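Local atomic coordinates of BRIC1 (PDB entry 6FF6), a protein that is of unknown function but was designed computationally as an all-helical repeat protein with a novel, corrugated architecture. Residues 86-89 / 90-94; 22-25 / 26-30; 122-125 / 126-130; 183-186 / 187-190. One frame throughout, in Å; residues are numbered along the deposited sequence.

Contact 1 (86-89 / 90-94); sequences MLDF and ARRGE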
loop_
_atom_site.group_PDB
_atom_site.type_symbol
_atom_site.label_atom_id
_atom_site.label_comp_id
_atom_site.label_asym_id
_atom_site.label_seq_id
_atom_site.Cartn_x
_atom_site.Cartn_y
_atom_site.Cartn_z
ATOM N N MET A 86 -0.552 -26.721 -4.684
ATOM C CA MET A 86 -1.586 -27.713 -4.981
ATOM C C MET A 86 -1.382 -28.305 -6.387
ATOM O O MET A 86 -1.438 -29.518 -6.552
ATOM C CB MET A 86 -2.967 -27.062 -4.895
ATOM C CG MET A 86 -3.268 -26.401 -3.583
ATOM S SD MET A 86 -4.319 -27.371 -2.526
ATOM C CE MET A 86 -5.919 -27.128 -3.357
ATOM N N LEU A 87 -1.119 -27.428 -7.383
ATOM C CA LEU A 87 -0.873 -27.764 -8.779
ATOM C C LEU A 87 0.373 -28.561 -8.923
ATOM O O LEU A 87 0.413 -29.415 -9.797
ATOM C CB LEU A 87 -0.710 -26.522 -9.644
ATOM C CG LEU A 87 -1.946 -25.728 -9.924
ATOM C CD1 LEU A 87 -1.582 -24.334 -10.447
ATOM C CD2 LEU A 87 -2.884 -26.492 -10.825
ATOM N N ASP A 88 1.422 -28.257 -8.128
ATOM C CA ASP A 88 2.680 -28.987 -8.197
ATOM C C ASP A 88 2.440 -30.425 -7.762
ATOM O O ASP A 88 2.985 -31.327 -8.390
ATOM C CB ASP A 88 3.773 -28.314 -7.356
ATOM C CG ASP A 88 4.975 -27.773 -8.135
ATOM O OD1 ASP A 88 5.315 -28.357 -9.200
ATOM O OD2 ASP A 88 5.589 -26.780 -7.667
ATOM N N PHE A 89 1.563 -30.647 -6.750
ATOM C CA PHE A 89 1.199 -32.006 -6.339
ATOM C C PHE A 89 0.352 -32.655 -7.453
ATOM O O PHE A 89 0.533 -33.825 -7.772
ATOM C CB PHE A 89 0.378 -32.029 -5.032
ATOM C CG PHE A 89 0.838 -31.249 -3.823
ATOM C CD1 PHE A 89 2.175 -31.262 -3.426
ATOM C CD2 PHE A 89 -0.079 -30.546 -3.040
ATOM C CE1 PHE A 89 2.595 -30.521 -2.310
ATOM C CE2 PHE A 89 0.340 -29.808 -1.919
ATOM C CZ PHE A 89 1.671 -29.809 -1.558
ATOM N N ALA A 90 -0.583 -31.896 -8.032
ATOM C CA ALA A 90 -1.465 -32.421 -9.058
ATOM C C ALA A 90 -0.703 -32.858 -10.300
ATOM O O ALA A 90 -0.868 -34.007 -10.728
ATOM C CB ALA A 90 -2.534 -31.407 -9.411
ATOM N N ARG A 91 0.161 -31.978 -10.846
ATOM C CA ARG A 91 0.921 -32.250 -12.064
ATOM C C ARG A 91 1.990 -33.306 -11.855
ATOM O O ARG A 91 2.312 -34.027 -12.799
ATOM C CB ARG A 91 1.486 -30.964 -12.700
ATOM C CG ARG A 91 2.702 -30.362 -12.004
ATOM C CD ARG A 91 3.069 -29.027 -12.604
ATOM N NE ARG A 91 4.322 -28.513 -12.050
ATOM C CZ ARG A 91 5.431 -28.325 -12.758
ATOM N NH1 ARG A 91 6.520 -27.842 -12.179
ATOM N NH2 ARG A 91 5.463 -28.634 -14.047
ATOM N N ARG A 92 2.523 -33.415 -10.635
ATOM C CA ARG A 92 3.539 -34.425 -10.371
ATOM C C ARG A 92 2.903 -35.761 -10.001
ATOM O O ARG A 92 3.509 -36.808 -10.241
ATOM C CB ARG A 92 4.579 -33.938 -9.353
ATOM C CG ARG A 92 5.460 -32.829 -9.928
ATOM C CD ARG A 92 6.246 -32.101 -8.878
ATOM N NE ARG A 92 7.005 -30.995 -9.462
ATOM C CZ ARG A 92 8.247 -31.096 -9.930
ATOM N NH1 ARG A 92 8.882 -32.266 -9.911
ATOM N NH2 ARG A 92 8.862 -30.029 -10.424
ATOM N N GLY A 93 1.668 -35.720 -9.499
ATOM C CA GLY A 93 0.921 -36.924 -9.153
ATOM C C GLY A 93 0.863 -37.244 -7.677
ATOM O O GLY A 93 0.414 -38.331 -7.299
ATOM N N GLU A 94 1.314 -36.302 -6.832
ATOM C CA GLU A 94 1.272 -36.432 -5.370
ATOM C C GLU A 94 -0.186 -36.277 -4.870
ATOM O O GLU A 94 -0.556 -36.878 -3.849
ATOM C CB GLU A 94 2.184 -35.386 -4.692
ATOM C CG GLU A 94 3.659 -35.465 -5.061
ATOM C CD GLU A 94 4.410 -34.158 -4.876
ATOM O OE1 GLU A 94 4.987 -33.671 -5.874
ATOM O OE2 GLU A 94 4.418 -33.617 -3.745
#

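Contact 2 (22-25 / 26-30); sequences FYQT and FFDEA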
loop_
_atom_site.group_PDB
_atom_site.type_symbol
_atom_site.label_atom_id
_atom_site.label_comp_id
_atom_site.label_asym_id
_atom_site.label_seq_id
_atom_site.Cartn_x
_atom_site.Cartn_y
_atom_site.Cartn_z
ATOM N N PHE A 22 3.658 0.343 -15.996
ATOM C CA PHE A 22 4.127 -1.017 -15.727
ATOM C C PHE A 22 3.073 -1.901 -15.041
ATOM O O PHE A 22 3.018 -3.105 -15.307
ATOM C CB PHE A 22 5.421 -1.004 -14.903
ATOM C CG PHE A 22 6.620 -0.469 -15.636
ATOM C CD1 PHE A 22 7.379 -1.295 -16.457
ATOM C CD2 PHE A 22 7.011 0.858 -15.487
ATOM C CE1 PHE A 22 8.499 -0.797 -17.132
ATOM C CE2 PHE A 22 8.136 1.355 -16.157
ATOM C CZ PHE A 22 8.872 0.524 -16.974
ATOM N N TYR A 23 2.267 -1.303 -14.146
ATOM C CA TYR A 23 1.196 -1.947 -13.386
ATOM C C TYR A 23 0.104 -2.501 -14.314
ATOM O O TYR A 23 -0.192 -3.695 -14.243
ATOM C CB TYR A 23 0.580 -0.930 -12.398
ATOM C CG TYR A 23 1.052 -0.963 -10.954
ATOM C CD1 TYR A 23 2.410 -0.959 -10.640
ATOM C CD2 TYR A 23 0.143 -0.861 -9.902
ATOM C CE1 TYR A 23 2.847 -0.954 -9.313
ATOM C CE2 TYR A 23 0.569 -0.832 -8.573
ATOM C CZ TYR A 23 1.924 -0.880 -8.282
ATOM O OH TYR A 23 2.355 -0.864 -6.972
ATOM N N GLN A 24 -0.472 -1.643 -15.194
ATOM C CA GLN A 24 -1.571 -2.002 -16.109
ATOM C C GLN A 24 -1.221 -3.126 -17.089
ATOM O O GLN A 24 -2.099 -3.915 -17.431
ATOM C CB GLN A 24 -2.131 -0.777 -16.855
ATOM C CG GLN A 24 -3.543 -0.989 -17.449
ATOM C CD GLN A 24 -4.612 -1.360 -16.428
ATOM O OE1 GLN A 24 -4.734 -0.757 -15.352
ATOM N NE2 GLN A 24 -5.418 -2.366 -16.747
ATOM N N THR A 25 0.046 -3.213 -17.518
ATOM C CA THR A 25 0.497 -4.274 -18.412
ATOM C C THR A 25 0.336 -5.597 -17.688
ATOM O O THR A 25 -0.222 -6.541 -18.256
ATOM C CB THR A 25 1.911 -3.985 -18.941
ATOM O OG1 THR A 25 1.852 -2.841 -19.796
ATOM C CG2 THR A 25 2.493 -5.150 -19.718
ATOM N N PHE A 26 0.747 -5.638 -16.412
ATOM C CA PHE A 26 0.577 -6.823 -15.586
ATOM C C PHE A 26 -0.904 -7.168 -15.409
ATOM O O PHE A 26 -1.272 -8.304 -15.639
ATOM C CB PHE A 26 1.263 -6.653 -14.234
ATOM C CG PHE A 26 0.900 -7.733 -13.237
ATOM C CD1 PHE A 26 1.374 -9.031 -13.387
ATOM C CD2 PHE A 26 0.099 -7.445 -12.140
ATOM C CE1 PHE A 26 1.047 -10.023 -12.464
ATOM C CE2 PHE A 26 -0.215 -8.440 -11.204
ATOM C CZ PHE A 26 0.261 -9.721 -11.376
ATOM N N PHE A 27 -1.747 -6.187 -15.038
ATOM C CA PHE A 27 -3.189 -6.388 -14.840
ATOM C C PHE A 27 -3.902 -6.935 -16.056
ATOM O O PHE A 27 -4.760 -7.795 -15.910
ATOM C CB PHE A 27 -3.892 -5.108 -14.352
ATOM C CG PHE A 27 -3.423 -4.617 -13.008
ATOM C CD1 PHE A 27 -3.394 -5.474 -11.905
ATOM C CD2 PHE A 27 -3.015 -3.301 -12.835
ATOM C CE1 PHE A 27 -2.904 -5.039 -10.671
ATOM C CE2 PHE A 27 -2.532 -2.859 -11.595
ATOM C CZ PHE A 27 -2.491 -3.726 -10.515
ATOM N N ASP A 28 -3.541 -6.464 -17.261
ATOM C CA ASP A 28 -4.146 -6.939 -18.500
ATOM C C ASP A 28 -3.712 -8.361 -18.778
ATOM O O ASP A 28 -4.563 -9.200 -19.059
ATOM C CB ASP A 28 -3.825 -5.999 -19.665
ATOM C CG ASP A 28 -4.432 -4.601 -19.545
ATOM O OD1 ASP A 28 -5.334 -4.411 -18.693
ATOM O OD2 ASP A 28 -4.003 -3.699 -20.303
ATOM N N GLU A 29 -2.410 -8.659 -18.623
ATOM C CA GLU A 29 -1.858 -10.002 -18.818
ATOM C C GLU A 29 -2.452 -10.998 -17.830
ATOM O O GLU A 29 -2.887 -12.088 -18.236
ATOM C CB GLU A 29 -0.346 -9.986 -18.618
ATOM C CG GLU A 29 0.473 -9.903 -19.890
ATOM C CD GLU A 29 1.948 -9.673 -19.625
ATOM O OE1 GLU A 29 2.471 -10.223 -18.626
ATOM O OE2 GLU A 29 2.583 -8.935 -20.412
ATOM N N ALA A 30 -2.462 -10.631 -16.528
ATOM C CA ALA A 30 -2.972 -11.479 -15.460
ATOM C C ALA A 30 -4.432 -11.839 -15.649
ATOM O O ALA A 30 -4.805 -12.985 -15.413
ATOM C CB ALA A 30 -2.755 -10.833 -14.121
#

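Contact 3 (122-125 / 126-130); sequences KPQS and FYQAF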
loop_
_atom_site.group_PDB
_atom_site.type_symbol
_atom_site.label_atom_id
_atom_site.label_comp_id
_atom_site.label_asym_id
_atom_site.label_seq_id
_atom_site.Cartn_x
_atom_site.Cartn_y
_atom_site.Cartn_z
ATOM N N LYS A 122 -7.835 -0.377 -5.272
ATOM C CA LYS A 122 -7.089 0.406 -4.260
ATOM C C LYS A 122 -7.441 1.970 -4.116
ATOM O O LYS A 122 -6.810 2.592 -3.249
ATOM C CB LYS A 122 -5.550 0.242 -4.452
ATOM C CG LYS A 122 -4.983 -1.152 -4.139
ATOM C CD LYS A 122 -4.266 -1.210 -2.794
ATOM C CE LYS A 122 -2.836 -1.698 -2.908
ATOM N NZ LYS A 122 -2.339 -2.277 -1.620
ATOM N N PRO A 123 -8.410 2.634 -4.832
ATOM C CA PRO A 123 -8.582 4.072 -4.647
ATOM C C PRO A 123 -9.434 4.529 -3.449
ATOM O O PRO A 123 -9.625 3.791 -2.456
ATOM C CB PRO A 123 -9.230 4.497 -5.983
ATOM C CG PRO A 123 -9.236 3.318 -6.856
ATOM C CD PRO A 123 -9.325 2.198 -5.898
ATOM N N GLN A 124 -9.943 5.796 -3.602
ATOM C CA GLN A 124 -10.824 6.669 -2.805
ATOM C C GLN A 124 -10.101 7.346 -1.684
ATOM O O GLN A 124 -9.917 8.555 -1.759
ATOM C CB GLN A 124 -12.129 6.013 -2.314
ATOM C CG GLN A 124 -13.361 6.362 -3.176
ATOM C CD GLN A 124 -13.427 7.801 -3.680
ATOM O OE1 GLN A 124 -13.453 8.060 -4.902
ATOM N NE2 GLN A 124 -13.462 8.764 -2.755
ATOM N N SER A 125 -9.681 6.578 -0.657
ATOM C CA SER A 125 -8.895 7.066 0.471
ATOM C C SER A 125 -7.576 7.538 -0.135
ATOM O O SER A 125 -7.043 8.579 0.255
ATOM C CB SER A 125 -8.653 5.935 1.466
ATOM O OG SER A 125 -7.927 4.856 0.899
ATOM N N PHE A 126 -7.121 6.804 -1.175
ATOM C CA PHE A 126 -5.919 7.076 -1.939
ATOM C C PHE A 126 -6.062 8.324 -2.835
ATOM O O PHE A 126 -5.120 9.118 -2.922
ATOM C CB PHE A 126 -5.476 5.817 -2.720
ATOM C CG PHE A 126 -4.123 5.979 -3.380
ATOM C CD1 PHE A 126 -3.054 6.553 -2.690
ATOM C CD2 PHE A 126 -3.926 5.601 -4.702
ATOM C CE1 PHE A 126 -1.818 6.759 -3.319
ATOM C CE2 PHE A 126 -2.686 5.791 -5.324
ATOM C CZ PHE A 126 -1.642 6.370 -4.629
ATOM N N TYR A 127 -7.241 8.515 -3.462
ATOM C CA TYR A 127 -7.520 9.675 -4.313
ATOM C C TYR A 127 -7.592 10.922 -3.471
ATOM O O TYR A 127 -7.023 11.939 -3.847
ATOM C CB TYR A 127 -8.856 9.505 -5.059
ATOM C CG TYR A 127 -8.756 8.912 -6.445
ATOM C CD1 TYR A 127 -8.405 7.580 -6.631
ATOM C CD2 TYR A 127 -9.088 9.663 -7.572
ATOM C CE1 TYR A 127 -8.341 7.019 -7.912
ATOM C CE2 TYR A 127 -9.024 9.116 -8.857
ATOM C CZ TYR A 127 -8.659 7.788 -9.021
ATOM O OH TYR A 127 -8.626 7.208 -10.272
ATOM N N GLN A 128 -8.281 10.838 -2.325
ATOM C CA GLN A 128 -8.478 11.931 -1.392
ATOM C C GLN A 128 -7.183 12.446 -0.781
ATOM O O GLN A 128 -6.999 13.670 -0.711
ATOM C CB GLN A 128 -9.499 11.546 -0.335
ATOM C CG GLN A 128 -10.860 12.233 -0.531
ATOM C CD GLN A 128 -11.384 12.310 -1.953
ATOM O OE1 GLN A 128 -11.524 11.303 -2.657
ATOM N NE2 GLN A 128 -11.705 13.518 -2.397
ATOM N N ALA A 129 -6.273 11.526 -0.407
ATOM C CA ALA A 129 -4.955 11.860 0.114
ATOM C C ALA A 129 -4.197 12.620 -0.956
ATOM O O ALA A 129 -3.640 13.667 -0.660
ATOM C CB ALA A 129 -4.211 10.598 0.516
ATOM N N PHE A 130 -4.286 12.183 -2.217
ATOM C CA PHE A 130 -3.650 12.884 -3.331
ATOM C C PHE A 130 -4.226 14.265 -3.519
ATOM O O PHE A 130 -3.461 15.218 -3.623
ATOM C CB PHE A 130 -3.734 12.063 -4.639
ATOM C CG PHE A 130 -3.432 12.875 -5.887
ATOM C CD1 PHE A 130 -2.151 13.361 -6.134
ATOM C CD2 PHE A 130 -4.445 13.217 -6.778
ATOM C CE1 PHE A 130 -1.901 14.182 -7.241
ATOM C CE2 PHE A 130 -4.192 14.041 -7.874
ATOM C CZ PHE A 130 -2.918 14.493 -8.119
#

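Contact 4 (183-186 / 187-190); sequences TTHL and MENL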
loop_
_atom_site.group_PDB
_atom_site.type_symbol
_atom_site.label_atom_id
_atom_site.label_comp_id
_atom_site.label_asym_id
_atom_site.label_seq_id
_atom_site.Cartn_x
_atom_site.Cartn_y
_atom_site.Cartn_z
ATOM N N THR A 183 0.616 19.417 -18.285
ATOM C CA THR A 183 0.725 20.807 -17.862
ATOM C C THR A 183 1.876 20.972 -16.901
ATOM O O THR A 183 2.708 21.854 -17.097
ATOM C CB THR A 183 -0.594 21.318 -17.273
ATOM O OG1 THR A 183 -1.623 21.123 -18.228
ATOM C CG2 THR A 183 -0.540 22.796 -16.926
ATOM N N THR A 184 1.916 20.127 -15.855
ATOM C CA THR A 184 2.967 20.114 -14.842
ATOM C C THR A 184 4.321 19.755 -15.446
ATOM O O THR A 184 5.310 20.366 -15.072
ATOM C CB THR A 184 2.615 19.173 -13.714
ATOM O OG1 THR A 184 2.172 17.940 -14.252
ATOM C CG2 THR A 184 1.572 19.720 -12.793
ATOM N N HIS A 185 4.369 18.801 -16.399
ATOM C CA HIS A 185 5.625 18.406 -17.041
ATOM C C HIS A 185 6.268 19.548 -17.800
ATOM O O HIS A 185 7.481 19.743 -17.691
ATOM C CB HIS A 185 5.456 17.215 -17.987
ATOM C CG HIS A 185 6.726 16.429 -18.185
ATOM N ND1 HIS A 185 7.910 16.766 -17.528
ATOM C CD2 HIS A 185 6.935 15.294 -18.893
ATOM C CE1 HIS A 185 8.795 15.845 -17.880
ATOM N NE2 HIS A 185 8.258 14.938 -18.700
ATOM N N LEU A 186 5.465 20.297 -18.577
ATOM C CA LEU A 186 5.960 21.438 -19.330
ATOM C C LEU A 186 6.528 22.513 -18.421
ATOM O O LEU A 186 7.573 23.077 -18.744
ATOM C CB LEU A 186 4.879 22.011 -20.229
ATOM C CG LEU A 186 4.543 21.185 -21.452
ATOM C CD1 LEU A 186 3.322 21.711 -22.122
ATOM C CD2 LEU A 186 5.688 21.163 -22.448
ATOM N N MET A 187 5.867 22.776 -17.278
ATOM C CA MET A 187 6.340 23.758 -16.313
ATOM C C MET A 187 7.617 23.218 -15.642
ATOM O O MET A 187 8.567 23.973 -15.446
ATOM C CB MET A 187 5.244 24.059 -15.289
ATOM C CG MET A 187 5.612 25.100 -14.274
ATOM S SD MET A 187 4.185 25.404 -13.218
ATOM C CE MET A 187 4.779 26.635 -12.204
ATOM N N GLU A 188 7.653 21.903 -15.345
ATOM C CA GLU A 188 8.796 21.228 -14.728
ATOM C C GLU A 188 10.066 21.401 -15.547
ATOM O O GLU A 188 11.102 21.726 -14.978
ATOM C CB GLU A 188 8.496 19.739 -14.527
ATOM C CG GLU A 188 9.581 18.982 -13.788
ATOM C CD GLU A 188 9.479 17.475 -13.846
ATOM O OE1 GLU A 188 8.747 16.956 -14.716
ATOM O OE2 GLU A 188 10.145 16.805 -13.028
ATOM N N ASN A 189 9.997 21.177 -16.862
ATOM C CA ASN A 189 11.151 21.342 -17.744
ATOM C C ASN A 189 11.697 22.776 -17.690
ATOM O O ASN A 189 12.915 22.958 -17.620
ATOM C CB ASN A 189 10.811 20.913 -19.170
ATOM C CG ASN A 189 10.698 19.419 -19.349
ATOM O OD1 ASN A 189 11.254 18.612 -18.588
ATOM N ND2 ASN A 189 9.980 19.016 -20.377
ATOM N N LEU A 190 10.786 23.780 -17.658
ATOM C CA LEU A 190 11.112 25.204 -17.523
ATOM C C LEU A 190 11.722 25.462 -16.142
ATOM O O LEU A 190 12.698 26.200 -16.041
ATOM C CB LEU A 190 9.865 26.089 -17.735
ATOM C CG LEU A 190 9.273 26.108 -19.155
ATOM C CD1 LEU A 190 7.922 26.782 -19.177
ATOM C CD2 LEU A 190 10.169 26.830 -20.100
#

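Contact 1 (86-89 / 90-94)
D88 OD1 lies at the edge of two guanidinium groups, those of R91 and R92, and E94 OE2 lies at the edge of the F89 ring, 3.3 Å from its CD1. R91 turns side-on, giving NE (3.0 Å) and NH1 (3.3 Å) to D88 OD1, with its plane 31° from the carboxylate. R92 NE, 3.1 Å from D88 OD1, reaches the same oxygen in a nearly straight bond and comes to it from above the carboxylate plane. Three N-H groups thus converge on one oxygen in a salt-bridge network. R91 CG sits between the backbone N and the carbonyl carbon (chi1 76°), and from there the extended chain runs alongside D88; its NH2 is taken by N55. The helix ends just beyond. F89 O accepts from G93 N at 2.8 Å and weakly from E94 N, and G93 has positive phi. A second weak bond runs from G93 N to A90 O, so the ending is consistent with a Schellman motif, in which the CB atoms of F89 and E94 meet at 3.8 Å. L87 and A90 pack on F105 of helix 99-121 and on helix 51-71, whereas F89 meets A156 of the second subunit.

Contact 2 (22-25 / 26-30)
Q24 reaches D28 because its CG stands anti to the backbone N and the chain then bends at the next bond (chi2 59°), turning the amide forward to the next turn. Q24 NE2 donates to D28 OD1 at 2.8 Å with an N-H...O angle of 152°. OD1 of D28 lies close to the Q24 amide plane, but NE2 meets it from above the carboxylate plane. D28 CG also comes within 3.2 Å of Q24 O, whose carbonyl takes D28 N. On another side of the helix, Y23 and F27 run side by side in the same direction. F27 CG stays beside its own N, and this swings CE2 to 3.7 Å from Y23 CD2; the ring planes stand at 77°, an oblique pairing. F27 CD2 lies 3.2 Å from Y23 O, the carbonyl that receives F27 N. T25 and E29 make a looser pair, T25 CG2 being 3.8 Å from E29 OE2. F26, F27 and A30 turn to L116 of helix 99-121, and Y23 meets F73 edge-to-face. Polar Q24, T25, D28 and E29 on the exposed side, with F26, F27 and A30 facing inward, make this the first turns of an amphipathic helix in an up-and-down bundle, as in Hpt domains.

Contact 3 (122-125 / 126-130)
Apolar contact joins P123 to Y127. The two side chains lie side by side and point the same way, with P123 CB 3.3 Å from both Y127 CD1 and Y127 CE1, a close fit that meets the ring obliquely. P123 CG is looser, 4.0 Å from Y127 CE1. F126 CB also rests 3.5 Å from the carbonyl oxygen K122 O, a van der Waals contact; F126 CG stands anti to the backbone N (chi1 -172°), which carries the ring away from the linker.

Backbone bonds start the helix. Q128 N donates to Q124 O at 2.9 Å, and A129 N to S125 O at 3.1 Å. Q124 occupies the N-cap position of helix 125-146, and K122 is the first residue to leave helical angles after helix 99-121. Residues 122-124 therefore form a short helix-loop-helix linker, tight enough that both K122 and Q124 adopt positive phi, with P123 between them.

The side-chain hydrogen bond of the contact joins the two glutamines. Q124 and Q128 run alongside each other, both bent at chi2, with their amide planes only 20° apart. NE2 of Q124 donates to OE1 of Q128, but at 3.2 Å and well off straight this bond is weak, and it lies on an exposed face.

Aromatic contacts carry the segment inward: Y127 meets F175 edge-to-face, while the rings of F126 and F130 also meet F175. Across the dimer, S125 and F126 pack on Y118 of the second subunit, and A129 and F130 on its M75.

Contact 4 (183-186 / 187-190)
E188 is gripped at both oxygens, OE1 in a salt bridge with K169 and OE2 in a hydrogen bond with H166 ND1. The glutamate reaches out by an extended chain, its CG anti to the backbone N (chi1 -175°). H185 takes the same kind of first torsion, and its imidazole leans across the carboxylate with the planes 46° apart; H185 ND1 is 2.9 Å and H185 CE1 3.4 Å from E188 OE1. N189 approaches the same ring from another direction, with ND2 over one face and OD1 3.8 Å from H185 CE1.

Successive backbone bonds bind the turns: E188 N to T184 O at 2.8 Å, N189 N to H185 O at 3.0 Å, and a long, weak one from L190 N to L186 O. The two threonines point back; T183 OG1 bonds to I179 O one turn back and to Q219 NE2 of helix 203-224, T184 OG1 to L180 O and Q181 O. M187 extends toward F209 and T212 of helix 203-224, and L186 covers C238 and L241 of helix 231-247.

H166 and K169 have the spacing of the HxxKG signature of Hpt domains, although nothing shows that this designed protein transfers phosphate. A buried carboxylate with a lysine on one oxygen and an imidazole bond on the other would probably remain ionised, tying helix 178-196 to helix 155-174 by polar contact.

In the fold
Along the chain the order is contact 2, contact 1, contact 3, contact 4, each a local stretch within a helix, at a helix end or, in contact 3, across a loop into the next helix. Contacts 2 and 1 fall in the first Hpt-like range, on helices 23-42 and 74-92, with centres about 28 Å apart. Contact 3 links helices 99-121 and 125-146, about 20 Å from contact 2 and 24 Å from contact 4, centre to centre. Contact 4, on helix 178-196, lies about 55 Å from contact 1, on the opposite side of the chain's centre. Contacts 1 and 3 both touch the second subunit, so the dimer interface draws on both halves of the chain.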